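Local coordinates for MexT protein (Pseudomonas aeruginosa, PDB 6L33) that activates transcription of the MexEF-OprN efflux pump, probably as a DNA-binding LysR-type regulator of which this chain is the regulatory domain, at residues 119-124 against 172-177; 84-89 against 166-171; 100-105 against 146-151; 44-49 against 107-112. All coordinates share one frame; numbering follows the deposited sequence. Where two conformers were deposited one is given.

Interaction 1: 119-124 against 172-177; sequences EELEKF and PPFETR
Glu120 OE1 accepts a hydrogen bond from a water at 3.0 Å, and the same water donates to Glu175 O, joining the helix to the loop it faces. The second leg refines so short that its exact length is doubtful. The carboxylate reaches the water because its chain is folded: CG is anti to the backbone N (chi1 -177°), and a bend at the next torsion (chi2 66°) places CD. On the way CG comes within 3.3 Å of Glu175 O, so the CG methylene of a long acidic residue packs against the carbonyl while its carboxylate end reaches the water.

In the periplasmic-binding-protein-like fold of LysR regulatory domains, residues 172-177 begin the linker leaving the subdomain that holds strand 168-170 for strand 181-186 in the other. Here this linker runs past helix 116-123. Its apolar anchor is Phe174, whose ring takes Leu121 CD2 over the centre of one face in a CH-pi contact, 4.2 Å from the centroid and only 8° from the ring normal. The branched end of a leucine suits this place, since one methyl can sit on the ring while the side chain also packs on Leu96 and Cys100 of helix 96-101. Tyr99 meets Phe174 edge-to-face, whereas the bridging water lies in plane at the ring's edge.

At the outer end, Glu119 OE2 and Arg177 NH1 stand 4.1 Å apart, opposite charges too distant for a salt bridge. Arg177 has two conformers, which makes even this approach doubtful, and both side chains are exposed.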
loop_
_atom_site.group_PDB
_atom_site.type_symbol
_atom_site.label_atom_id
_atom_site.label_comp_id
_atom_site.label_asym_id
_atom_site.label_seq_id
_atom_site.Cartn_x
_atom_site.Cartn_y
_atom_site.Cartn_z
ATOM N N GLU B 119 19.865 -5.023 -13.617
ATOM C CA GLU B 119 20.900 -4.184 -14.209
ATOM C C GLU B 119 22.287 -4.644 -13.778
ATOM O O GLU B 119 23.211 -4.708 -14.596
ATOM C CB GLU B 119 20.658 -2.724 -13.819
ATOM C CG GLU B 119 21.648 -1.724 -14.391
ATOM C CD GLU B 119 21.332 -0.297 -13.972
ATOM O OE1 GLU B 119 20.140 0.080 -13.995
ATOM O OE2 GLU B 119 22.271 0.444 -13.613
ATOM N N GLU B 120 22.443 -4.998 -12.499
ATOM C CA GLU B 120 23.745 -5.436 -12.005
ATOM C C GLU B 120 24.111 -6.818 -12.533
ATOM O O GLU B 120 25.265 -7.056 -12.910
ATOM C CB GLU B 120 23.752 -5.421 -10.477
ATOM C CG GLU B 120 25.092 -5.789 -9.852
ATOM C CD GLU B 120 26.191 -4.776 -10.138
ATOM O OE1 GLU B 120 27.373 -5.102 -9.893
ATOM O OE2 GLU B 120 25.882 -3.655 -10.599
ATOM N N LEU B 121 23.147 -7.743 -12.565
ATOM C CA LEU B 121 23.424 -9.084 -13.075
ATOM C C LEU B 121 23.807 -9.049 -14.549
ATOM O O LEU B 121 24.657 -9.827 -14.995
ATOM C CB LEU B 121 22.213 -9.992 -12.864
ATOM C CG LEU B 121 21.915 -10.436 -11.431
ATOM C CD1 LEU B 121 20.663 -11.303 -11.388
ATOM C CD2 LEU B 121 23.108 -11.171 -10.835
ATOM N N GLU B 122 23.187 -8.149 -15.319
ATOM C CA GLU B 122 23.494 -8.044 -16.742
ATOM C C GLU B 122 24.951 -7.669 -16.978
ATOM O O GLU B 122 25.551 -8.106 -17.967
ATOM C CB GLU B 122 22.573 -7.016 -17.402
ATOM C CG GLU B 122 22.663 -6.975 -18.921
ATOM C CD GLU B 122 23.765 -6.055 -19.425
ATOM O OE1 GLU B 122 24.219 -5.185 -18.650
ATOM O OE2 GLU B 122 24.177 -6.204 -20.594
ATOM N N LYS B 123 25.532 -6.861 -16.087
ATOM C CA LYS B 123 26.931 -6.473 -16.239
ATOM C C LYS B 123 27.846 -7.687 -16.297
ATOM O O LYS B 123 28.879 -7.654 -16.974
ATOM C CB LYS B 123 27.343 -5.553 -15.093
ATOM C CG LYS B 123 26.619 -4.225 -15.097
ATOM C CD LYS B 123 26.918 -3.421 -13.850
ATOM C CE LYS B 123 26.129 -2.129 -13.855
ATOM N NZ LYS B 123 26.247 -1.445 -15.174
ATOM N N PHE B 124 27.476 -8.766 -15.615
ATOM C CA PHE B 124 28.284 -9.974 -15.562
ATOM C C PHE B 124 27.735 -11.086 -16.442
ATOM O O PHE B 124 28.145 -12.240 -16.293
ATOM C CB PHE B 124 28.402 -10.450 -14.116
ATOM C CG PHE B 124 29.116 -9.477 -13.220
ATOM C CD1 PHE B 124 30.493 -9.521 -13.090
ATOM C CD2 PHE B 124 28.413 -8.514 -12.517
ATOM C CE1 PHE B 124 31.156 -8.627 -12.272
ATOM C CE2 PHE B 124 29.071 -7.615 -11.697
ATOM C CZ PHE B 124 30.445 -7.673 -11.574
ATOM N N PRO B 172 22.737 -11.036 0.182
ATOM C CA PRO B 172 22.727 -11.561 -1.184
ATOM C C PRO B 172 24.092 -12.097 -1.570
ATOM O O PRO B 172 25.123 -11.662 -1.028
ATOM C CB PRO B 172 22.348 -10.332 -2.034
ATOM C CG PRO B 172 21.806 -9.324 -1.064
ATOM C CD PRO B 172 22.517 -9.582 0.223
ATOM N N PRO B 173 24.153 -13.047 -2.520
ATOM C CA PRO B 173 25.450 -13.593 -2.943
ATOM C C PRO B 173 26.155 -12.705 -3.956
ATOM O O PRO B 173 27.008 -13.167 -4.719
ATOM C CB PRO B 173 25.068 -14.945 -3.553
ATOM C CG PRO B 173 23.717 -14.702 -4.132
ATOM C CD PRO B 173 23.028 -13.694 -3.223
ATOM N N PHE B 174 25.793 -11.426 -3.969
ATOM C CA PHE B 174 26.381 -10.433 -4.857
ATOM C C PHE B 174 25.994 -9.061 -4.323
ATOM O O PHE B 174 25.182 -8.939 -3.401
ATOM C CB PHE B 174 25.923 -10.619 -6.307
ATOM C CG PHE B 174 24.441 -10.465 -6.502
ATOM C CD1 PHE B 174 23.579 -11.520 -6.252
ATOM C CD2 PHE B 174 23.908 -9.263 -6.943
ATOM C CE1 PHE B 174 22.215 -11.379 -6.430
ATOM C CE2 PHE B 174 22.547 -9.116 -7.126
ATOM C CZ PHE B 174 21.699 -10.174 -6.868
ATOM N N GLU B 175 26.578 -8.026 -4.917
ATOM C CA GLU B 175 26.387 -6.657 -4.462
ATOM C C GLU B 175 25.396 -5.932 -5.361
ATOM O O GLU B 175 25.523 -5.969 -6.588
ATOM C CB GLU B 175 27.716 -5.904 -4.442
ATOM C CG GLU B 175 27.671 -4.640 -3.622
ATOM C CD GLU B 175 27.462 -4.931 -2.153
ATOM O OE1 GLU B 175 28.468 -5.123 -1.441
ATOM O OE2 GLU B 175 26.291 -4.977 -1.714
ATOM N N THR B 176 24.424 -5.257 -4.750
ATOM C CA THR B 176 23.443 -4.491 -5.502
ATOM C C THR B 176 23.081 -3.228 -4.730
ATOM O O THR B 176 23.468 -3.043 -3.572
ATOM C CB THR B 176 22.198 -5.332 -5.818
ATOM O OG1 THR B 176 21.419 -4.677 -6.828
ATOM C CG2 THR B 176 21.352 -5.546 -4.570
ATOM N N ARG B 177 22.331 -2.350 -5.392
ATOM C CA ARG B 177 21.960 -1.059 -4.832
ATOM C C ARG B 177 21.000 -1.223 -3.657
ATOM O O ARG B 177 20.231 -2.186 -3.586
ATOM C CB ARG B 177 21.297 -0.196 -5.908
ATOM C CG ARG B 177 21.962 1.138 -6.185
ATOM C CD ARG B 177 21.202 1.892 -7.269
ATOM N NE ARG B 177 22.029 2.892 -7.939
ATOM C CZ ARG B 177 22.692 2.678 -9.071
ATOM N NH1 ARG B 177 22.630 1.493 -9.665
ATOM N NH2 ARG B 177 23.418 3.648 -9.608
HETATM O O HOH W 1 27.102 -7.381 -7.923
#

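Interaction 2: 84-89 against 166-171; sequences ILRADS and GLRAED
Arg86 and Arg168 lay their guanidinium groups flat on one another, centres 3.6 Å apart and planes 19° from parallel. Arg168 NH2 sits over the centre of the Arg86 group, while Arg86 CZ lies over the Arg168 group nearer its rim. Acidic and carbonyl oxygens take the edges. Arg86 NE points in plane at Glu170 OE2, 3.2 Å away, although this oxygen is met from well above its own carboxylate plane. Arg86 NH2 probably adds a second bond to the same oxygen, its position being less certain. On the far edge, Arg86 NH1 reaches the syn lone pair of Asp88 OD2 at 3.2 Å. Arg168 NH1 donates to Asp88 O at 3.0 Å from above the carbonyl plane, and also to Ala90 O.

The stack crowns one face of an antiparallel pair formed by strand 82-86 and the outermost strand 168-170. Ile84-Glu170 and Arg86-Arg168 are hydrogen-bonded pairs, and Leu85-Ala169 between them is a non-hydrogen-bonded pair. Ile84 N donates to Glu170 O at 2.8 Å. Leu85 and Ala169 project to the opposite face, which helix 155-164 covers. There Leu85 CD2 meets Leu167 CD1 at 3.9 Å, and the small Ala169 fits beside Leu85 CD1.

Arginine suits the stack because its flat, delocalised cation can offer a face to one neighbour and N-H groups to others. The four charged residues form a salt-bridge network in which Asp88 and Glu170, themselves held by Arg102 and by the backbone N of Leu94, probably offset the repulsion between the two cations.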
loop_
_atom_site.group_PDB
_atom_site.type_symbol
_atom_site.label_atom_id
_atom_site.label_comp_id
_atom_site.label_asym_id
_atom_site.label_seq_id
_atom_site.Cartn_x
_atom_site.Cartn_y
_atom_site.Cartn_z
ATOM N N ILE B 84 18.049 -10.640 0.928
ATOM C CA ILE B 84 17.239 -11.639 0.240
ATOM C C ILE B 84 16.190 -12.149 1.210
ATOM O O ILE B 84 16.480 -12.395 2.385
ATOM C CB ILE B 84 18.104 -12.799 -0.287
ATOM C CG1 ILE B 84 19.160 -12.292 -1.266
ATOM C CG2 ILE B 84 17.234 -13.862 -0.946
ATOM C CD1 ILE B 84 18.637 -11.289 -2.249
ATOM N N LEU B 85 14.964 -12.308 0.722
ATOM C CA LEU B 85 13.876 -12.894 1.488
ATOM C C LEU B 85 13.438 -14.175 0.797
ATOM O O LEU B 85 13.228 -14.184 -0.421
ATOM C CB LEU B 85 12.698 -11.926 1.604
ATOM C CG LEU B 85 12.594 -11.062 2.863
ATOM C CD1 LEU B 85 13.935 -10.465 3.245
ATOM C CD2 LEU B 85 11.574 -9.965 2.635
ATOM N N ARG B 86 13.310 -15.254 1.561
ATOM C CA ARG B 86 12.823 -16.503 1.001
ATOM C C ARG B 86 11.917 -17.191 2.009
ATOM O O ARG B 86 11.922 -16.877 3.202
ATOM C CB ARG B 86 13.972 -17.431 0.579
ATOM C CG ARG B 86 14.976 -17.772 1.664
ATOM C CD ARG B 86 15.570 -19.141 1.378
ATOM N NE ARG B 86 17.004 -19.212 1.596
ATOM C CZ ARG B 86 17.741 -20.288 1.340
ATOM N NH1 ARG B 86 17.176 -21.382 0.845
ATOM N NH2 ARG B 86 19.042 -20.264 1.572
ATOM N N ALA B 87 11.124 -18.136 1.501
ATOM C CA ALA B 87 10.145 -18.843 2.307
ATOM C C ALA B 87 10.278 -20.356 2.233
ATOM O O ALA B 87 9.511 -21.058 2.901
ATOM C CB ALA B 87 8.721 -18.443 1.889
ATOM N N ASP B 88 11.213 -20.879 1.444
ATOM C CA ASP B 88 11.386 -22.317 1.345
ATOM C C ASP B 88 12.142 -22.845 2.562
ATOM O O ASP B 88 12.636 -22.087 3.401
ATOM C CB ASP B 88 12.123 -22.682 0.057
ATOM C CG ASP B 88 13.540 -22.151 0.031
ATOM O OD1 ASP B 88 13.711 -20.931 -0.162
ATOM O OD2 ASP B 88 14.482 -22.950 0.209
ATOM N N SER B 89 12.236 -24.170 2.648
ATOM C CA SER B 89 12.823 -24.835 3.804
ATOM C C SER B 89 14.168 -25.480 3.495
ATOM O O SER B 89 14.690 -26.226 4.331
ATOM C CB SER B 89 11.854 -25.885 4.353
ATOM O OG SER B 89 11.386 -26.736 3.318
ATOM N N GLY B 166 7.461 -15.923 8.967
ATOM C CA GLY B 166 7.403 -16.891 7.893
ATOM C C GLY B 166 8.487 -16.787 6.841
ATOM O O GLY B 166 8.473 -17.575 5.886
ATOM N N LEU B 167 9.424 -15.854 6.980
ATOM C CA LEU B 167 10.470 -15.648 5.990
ATOM C C LEU B 167 11.847 -15.826 6.615
ATOM O O LEU B 167 12.024 -15.717 7.832
ATOM C CB LEU B 167 10.373 -14.253 5.361
ATOM C CG LEU B 167 9.039 -13.856 4.733
ATOM C CD1 LEU B 167 9.053 -12.378 4.385
ATOM C CD2 LEU B 167 8.755 -14.701 3.502
ATOM N N ARG B 168 12.824 -16.110 5.757
ATOM C CA ARG B 168 14.236 -16.080 6.110
ATOM C C ARG B 168 14.900 -14.916 5.388
ATOM O O ARG B 168 14.598 -14.647 4.221
ATOM C CB ARG B 168 14.944 -17.389 5.735
ATOM C CG ARG B 168 14.367 -18.653 6.367
ATOM C CD ARG B 168 14.577 -19.877 5.471
ATOM N NE ARG B 168 15.990 -20.205 5.274
ATOM C CZ ARG B 168 16.427 -21.215 4.525
ATOM N NH1 ARG B 168 15.562 -22.001 3.897
ATOM N NH2 ARG B 168 17.728 -21.445 4.401
ATOM N N ALA B 169 15.799 -14.225 6.080
ATOM C CA ALA B 169 16.577 -13.144 5.494
ATOM C C ALA B 169 18.051 -13.525 5.468
ATOM O O ALA B 169 18.560 -14.137 6.412
ATOM C CB ALA B 169 16.385 -11.838 6.270
ATOM N N GLU B 170 18.731 -13.171 4.380
ATOM C CA GLU B 170 20.161 -13.415 4.270
ATOM C C GLU B 170 20.781 -12.350 3.378
ATOM O O GLU B 170 20.093 -11.682 2.601
ATOM C CB GLU B 170 20.463 -14.820 3.724
ATOM C CG GLU B 170 19.640 -15.226 2.509
ATOM C CD GLU B 170 19.902 -16.661 2.071
ATOM O OE1 GLU B 170 20.562 -16.858 1.029
ATOM O OE2 GLU B 170 19.447 -17.594 2.767
ATOM N N ASP B 171 22.094 -12.191 3.511
ATOM C CA ASP B 171 22.819 -11.294 2.626
ATOM C C ASP B 171 22.847 -11.875 1.214
ATOM O O ASP B 171 22.962 -13.093 1.047
ATOM C CB ASP B 171 24.246 -11.072 3.130
ATOM C CG ASP B 171 24.291 -10.340 4.458
ATOM O OD1 ASP B 171 23.728 -9.227 4.546
ATOM O OD2 ASP B 171 24.893 -10.875 5.412
#

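Interaction 3: 100-105 against 146-151; sequences CARPHA and GTDIIA
Arg102 wraps its side chain around the carbonyl of Asp148. Its CB lies 4.0 Å from Asp148 O, and CG comes a similar distance from Asp148 OD2. A turn about the CG-CD bond (chi3 64°) places NE 3.0 Å from Asp148 O, in the carbonyl plane and on a lone pair. CZ passes near Ile150 CG2, the methyl that lies over one guanidinium face. NH1 donates to Asp148 O from above the carbonyl plane, so two nitrogens grip one oxygen side-on; NH1 is also salt-bridged to Asp88. A long, many-donor side chain can thus serve a loop carbonyl and a carboxylate together.

Beyond this point the two segments become neighbouring parallel strands, 103-107 and 150-154, in the mixed sheet of one subdomain of the LysR regulatory domain. Ile150 N donates to Pro103 O at 3.0 Å and Ala105 N to Ile150 O at 2.8 Å. On one face His104 and Ile150 lie side by side, His104 CE1 3.4 Å from Ile150 CD1. Histidine suits this place: its ring packs on isoleucine while NE2 hydrogen-bonds to Tyr99 O. On the other, Ala105 CB meets Ile149 CG2 at 3.7 Å, and Leu144 of helix 140-144 packs on both.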
loop_
_atom_site.group_PDB
_atom_site.type_symbol
_atom_site.label_atom_id
_atom_site.label_comp_id
_atom_site.label_asym_id
_atom_site.label_seq_id
_atom_site.Cartn_x
_atom_site.Cartn_y
_atom_site.Cartn_z
ATOM N N CYS B 100 20.019 -17.018 -9.365
ATOM C CA CYS B 100 19.669 -16.784 -10.759
ATOM C C CYS B 100 18.692 -17.819 -11.299
ATOM O O CYS B 100 18.028 -17.557 -12.307
ATOM C CB CYS B 100 20.941 -16.776 -11.608
ATOM S SG CYS B 100 21.856 -15.221 -11.517
ATOM N N ALA B 101 18.592 -18.987 -10.660
ATOM C CA ALA B 101 17.721 -20.049 -11.144
ATOM C C ALA B 101 16.322 -20.001 -10.545
ATOM O O ALA B 101 15.391 -20.561 -11.135
ATOM C CB ALA B 101 18.342 -21.419 -10.852
ATOM N N ARG B 102 16.149 -19.360 -9.413
ATOM C CA ARG B 102 14.835 -19.355 -8.794
ATOM C C ARG B 102 14.005 -18.187 -9.312
ATOM O O ARG B 102 14.544 -17.240 -9.891
ATOM C CB ARG B 102 14.985 -19.302 -7.276
ATOM C CG ARG B 102 15.388 -20.660 -6.715
ATOM C CD ARG B 102 15.687 -20.634 -5.235
ATOM N NE ARG B 102 14.515 -20.280 -4.445
ATOM C CZ ARG B 102 14.360 -20.601 -3.165
ATOM N NH1 ARG B 102 13.264 -20.234 -2.519
ATOM N NH2 ARG B 102 15.300 -21.294 -2.535
ATOM N N PRO B 103 12.682 -18.246 -9.171
ATOM C CA PRO B 103 11.844 -17.119 -9.592
ATOM C C PRO B 103 11.846 -16.009 -8.557
ATOM O O PRO B 103 12.056 -16.233 -7.362
ATOM C CB PRO B 103 10.454 -17.749 -9.728
ATOM C CG PRO B 103 10.462 -18.851 -8.726
ATOM C CD PRO B 103 11.870 -19.395 -8.724
ATOM N N HIS B 104 11.599 -14.793 -9.031
ATOM C CA HIS B 104 11.778 -13.610 -8.206
ATOM C C HIS B 104 10.514 -12.768 -8.147
ATOM O O HIS B 104 9.749 -12.686 -9.111
ATOM C CB HIS B 104 12.941 -12.763 -8.725
ATOM C CG HIS B 104 14.262 -13.453 -8.633
ATOM N ND1 HIS B 104 15.163 -13.206 -7.621
ATOM C CD2 HIS B 104 14.824 -14.405 -9.415
ATOM C CE1 HIS B 104 16.232 -13.964 -7.792
ATOM N NE2 HIS B 104 16.050 -14.703 -8.872
ATOM N N ALA B 105 10.308 -12.150 -6.989
ATOM C CA ALA B 105 9.298 -11.121 -6.796
ATOM C C ALA B 105 10.008 -9.781 -6.699
ATOM O O ALA B 105 10.993 -9.646 -5.967
ATOM C CB ALA B 105 8.469 -11.379 -5.536
ATOM N N GLY B 146 4.957 -20.705 0.953
ATOM C CA GLY B 146 4.716 -21.947 0.245
ATOM C C GLY B 146 5.229 -21.990 -1.176
ATOM O O GLY B 146 4.837 -22.884 -1.932
ATOM N N THR B 147 6.083 -21.046 -1.569
ATOM C CA THR B 147 6.681 -21.010 -2.895
ATOM C C THR B 147 8.193 -20.905 -2.759
ATOM O O THR B 147 8.729 -20.677 -1.672
ATOM C CB THR B 147 6.170 -19.826 -3.730
ATOM O OG1 THR B 147 6.833 -18.627 -3.309
ATOM C CG2 THR B 147 4.665 -19.654 -3.572
ATOM N N ASP B 148 8.882 -21.056 -3.890
ATOM C CA ASP B 148 10.314 -20.809 -3.961
ATOM C C ASP B 148 10.633 -19.442 -4.558
ATOM O O ASP B 148 11.779 -19.194 -4.949
ATOM C CB ASP B 148 11.010 -21.920 -4.753
ATOM C CG ASP B 148 10.673 -21.889 -6.230
ATOM O OD1 ASP B 148 9.520 -21.554 -6.576
ATOM O OD2 ASP B 148 11.564 -22.206 -7.047
ATOM N N ILE B 149 9.645 -18.547 -4.632
ATOM C CA ILE B 149 9.905 -17.186 -5.083
ATOM C C ILE B 149 10.680 -16.439 -4.006
ATOM O O ILE B 149 10.390 -16.557 -2.808
ATOM C CB ILE B 149 8.593 -16.456 -5.420
ATOM C CG1 ILE B 149 7.776 -17.241 -6.446
ATOM C CG2 ILE B 149 8.881 -15.056 -5.938
ATOM C CD1 ILE B 149 6.345 -16.750 -6.583
ATOM N N ILE B 150 11.669 -15.660 -4.430
ATOM C CA ILE B 150 12.476 -14.873 -3.509
ATOM C C ILE B 150 12.374 -13.404 -3.897
ATOM O O ILE B 150 12.083 -13.062 -5.048
ATOM C CB ILE B 150 13.948 -15.344 -3.491
ATOM C CG1 ILE B 150 14.601 -15.144 -4.858
ATOM C CG2 ILE B 150 14.032 -16.811 -3.090
ATOM C CD1 ILE B 150 15.927 -15.885 -5.009
ATOM N N ALA B 151 12.600 -12.535 -2.916
ATOM C CA ALA B 151 12.562 -11.093 -3.112
ATOM C C ALA B 151 13.844 -10.474 -2.573
ATOM O O ALA B 151 14.427 -10.963 -1.601
ATOM C CB ALA B 151 11.344 -10.461 -2.419
HETATM O O HOH W 2 14.855 -11.391 -5.705
#

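Interaction 4: 44-49 against 107-112; sequences ANYLLM and VSFAGD
Asn45 and Phe109 meet across the two subdomains of the periplasmic-binding-protein-like fold, each on a loop that follows a strand: 38-43 in one subdomain and 103-107 in the other. In LysR-type regulators effectors generally bind in the cleft between these halves, and a sulfate ion, probably from the crystallisation liquor, lies about 5 Å from the Tyr46 side chain.

The tight part is the Phe109 ring. Asn45 CB stands over the centre of one face, 3.5 Å from the centroid and 8° off the normal, a CH-pi contact. The amide continues the overlap, its plane only 6° from the ring's. Chi1 of 59° sets Asn45 CG between its backbone N and carbonyl carbon, 3.5 Å from Phe109 CG. OD1 accepts from Leu47 N at 2.9 Å, an Asx turn, and from Leu48 N at 3.0 Å, two bonds that probably help fix the amide's rotation, with Leu48 N donating from above its plane. Asparagine suits this place because its short, planar end can both close the turn and stack.

Phe109 turns its edge toward the face of Tyr46 in an offset edge-to-face pair, planes almost perpendicular and centroids 5.5 Å apart, and Phe179 packs on Tyr46 edge-to-face.

The other side is looser and more exposed. Leu47 CD1 touches the small Ala110 CB at 3.9 Å and, more distantly, Phe109 CB. One water bridges the two loops: it lies 3.2 Å from Tyr46 OH and accepts a hydrogen bond from Phe109 N.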
loop_
_atom_site.group_PDB
_atom_site.type_symbol
_atom_site.label_atom_id
_atom_site.label_comp_id
_atom_site.label_asym_id
_atom_site.label_seq_id
_atom_site.Cartn_x
_atom_site.Cartn_y
_atom_site.Cartn_z
ATOM N N ALA B 44 4.541 7.064 -0.406
ATOM C CA ALA B 44 5.731 7.612 -1.041
ATOM C C ALA B 44 6.713 6.500 -1.381
ATOM O O ALA B 44 6.846 5.525 -0.636
ATOM C CB ALA B 44 6.417 8.648 -0.143
ATOM N N ASN B 45 7.390 6.660 -2.516
ATOM C CA ASN B 45 8.496 5.800 -2.915
ATOM C C ASN B 45 9.497 6.667 -3.669
ATOM O O ASN B 45 9.239 7.841 -3.943
ATOM C CB ASN B 45 8.015 4.609 -3.757
ATOM C CG ASN B 45 7.292 5.032 -5.025
ATOM O OD1 ASN B 45 7.911 5.503 -5.978
ATOM N ND2 ASN B 45 5.977 4.851 -5.046
ATOM N N TYR B 46 10.653 6.088 -4.003
ATOM C CA TYR B 46 11.701 6.922 -4.586
ATOM C C TYR B 46 11.349 7.438 -5.977
ATOM O O TYR B 46 12.005 8.373 -6.450
ATOM C CB TYR B 46 13.042 6.174 -4.615
ATOM C CG TYR B 46 13.116 4.981 -5.543
ATOM C CD1 TYR B 46 13.352 5.143 -6.904
ATOM C CD2 TYR B 46 12.985 3.690 -5.051
ATOM C CE1 TYR B 46 13.427 4.055 -7.751
ATOM C CE2 TYR B 46 13.063 2.594 -5.890
ATOM C CZ TYR B 46 13.283 2.783 -7.238
ATOM O OH TYR B 46 13.360 1.694 -8.074
ATOM N N LEU B 47 10.335 6.877 -6.636
ATOM C CA LEU B 47 9.886 7.415 -7.916
ATOM C C LEU B 47 8.873 8.543 -7.746
ATOM O O LEU B 47 8.957 9.558 -8.445
ATOM C CB LEU B 47 9.276 6.307 -8.781
ATOM C CG LEU B 47 10.227 5.272 -9.385
ATOM C CD1 LEU B 47 9.470 4.340 -10.320
ATOM C CD2 LEU B 47 11.380 5.948 -10.111
ATOM N N LEU B 48 7.914 8.382 -6.832
ATOM C CA LEU B 48 6.897 9.402 -6.606
ATOM C C LEU B 48 7.404 10.571 -5.774
ATOM O O LEU B 48 6.753 11.622 -5.748
ATOM C CB LEU B 48 5.681 8.792 -5.904
ATOM C CG LEU B 48 4.763 7.850 -6.681
ATOM C CD1 LEU B 48 3.566 7.474 -5.822
ATOM C CD2 LEU B 48 4.312 8.486 -7.986
HETATM N N MSE B 49 8.538 10.412 -5.100
HETATM C CA MSE B 49 9.000 11.390 -4.118
HETATM C C MSE B 49 9.203 12.811 -4.680
HETATM O O MSE B 49 8.705 13.770 -4.089
HETATM C CB MSE B 49 10.287 10.887 -3.454
HETATM C CG MSE B 49 10.690 11.673 -2.235
HETATM SE SE MSE B 49 9.315 11.651 -0.856
HETATM C CE MSE B 49 10.063 13.064 0.253
ATOM N N VAL B 107 9.698 -5.635 -6.015
ATOM C CA VAL B 107 8.954 -4.470 -5.547
ATOM C C VAL B 107 9.197 -3.363 -6.569
ATOM O O VAL B 107 10.224 -2.682 -6.537
ATOM C CB VAL B 107 9.362 -4.043 -4.135
ATOM C CG1 VAL B 107 8.478 -2.891 -3.659
ATOM C CG2 VAL B 107 9.265 -5.220 -3.179
ATOM N N SER B 108 8.260 -3.206 -7.498
ATOM C CA SER B 108 8.359 -2.234 -8.577
ATOM C C SER B 108 7.220 -1.241 -8.420
ATOM O O SER B 108 6.049 -1.633 -8.401
ATOM C CB SER B 108 8.298 -2.925 -9.942
ATOM O OG SER B 108 8.122 -1.984 -10.986
ATOM N N PHE B 109 7.563 0.037 -8.306
ATOM C CA PHE B 109 6.581 1.070 -8.012
ATOM C C PHE B 109 5.892 1.611 -9.257
ATOM O O PHE B 109 4.961 2.415 -9.132
ATOM C CB PHE B 109 7.253 2.203 -7.232
ATOM C CG PHE B 109 7.936 1.735 -5.977
ATOM C CD1 PHE B 109 7.193 1.268 -4.905
ATOM C CD2 PHE B 109 9.317 1.731 -5.880
ATOM C CE1 PHE B 109 7.812 0.825 -3.753
ATOM C CE2 PHE B 109 9.945 1.291 -4.729
ATOM C CZ PHE B 109 9.192 0.836 -3.664
ATOM N N ALA B 110 6.306 1.174 -10.452
ATOM C CA ALA B 110 5.685 1.654 -11.680
ATOM C C ALA B 110 5.449 0.540 -12.695
ATOM O O ALA B 110 5.293 0.826 -13.886
ATOM C CB ALA B 110 6.530 2.760 -12.321
ATOM N N GLY B 111 5.427 -0.720 -12.266
ATOM C CA GLY B 111 5.062 -1.808 -13.151
ATOM C C GLY B 111 6.170 -2.367 -14.013
ATOM O O GLY B 111 5.883 -3.155 -14.920
ATOM N N ASP B 112 7.422 -1.990 -13.772
ATOM C CA ASP B 112 8.523 -2.584 -14.517
ATOM C C ASP B 112 8.777 -4.008 -14.039
ATOM O O ASP B 112 8.655 -4.312 -12.850
ATOM C CB ASP B 112 9.788 -1.744 -14.362
ATOM C CG ASP B 112 10.752 -1.926 -15.518
ATOM O OD1 ASP B 112 10.465 -2.754 -16.409
ATOM O OD2 ASP B 112 11.796 -1.239 -15.539
HETATM O O HOH W 3 10.535 0.610 -8.975
#

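From the N terminus, 44-49 comes first and waits for 107-112, which closes interaction 4 and ties the two subdomains together. Before that closure the chain has already passed 84-89 and 100-105, so interaction 4 crosses interactions 2 and 3; it closes before interaction 1 opens at 119-124. Interaction 3, opening after 84-89 and closing before 166-171, lies wholly within the span of interaction 2. Finally 172-177 closes interaction 1, which crosses both of them. Interactions 2 and 3 belong to one sheet, where strands 82-86 and 150-154 are neighbours, and meet through Asp88 and Arg102. Interaction 1 adds helix 116-123, touching them through Pro172 on Ile84 and Leu121 on Cys100.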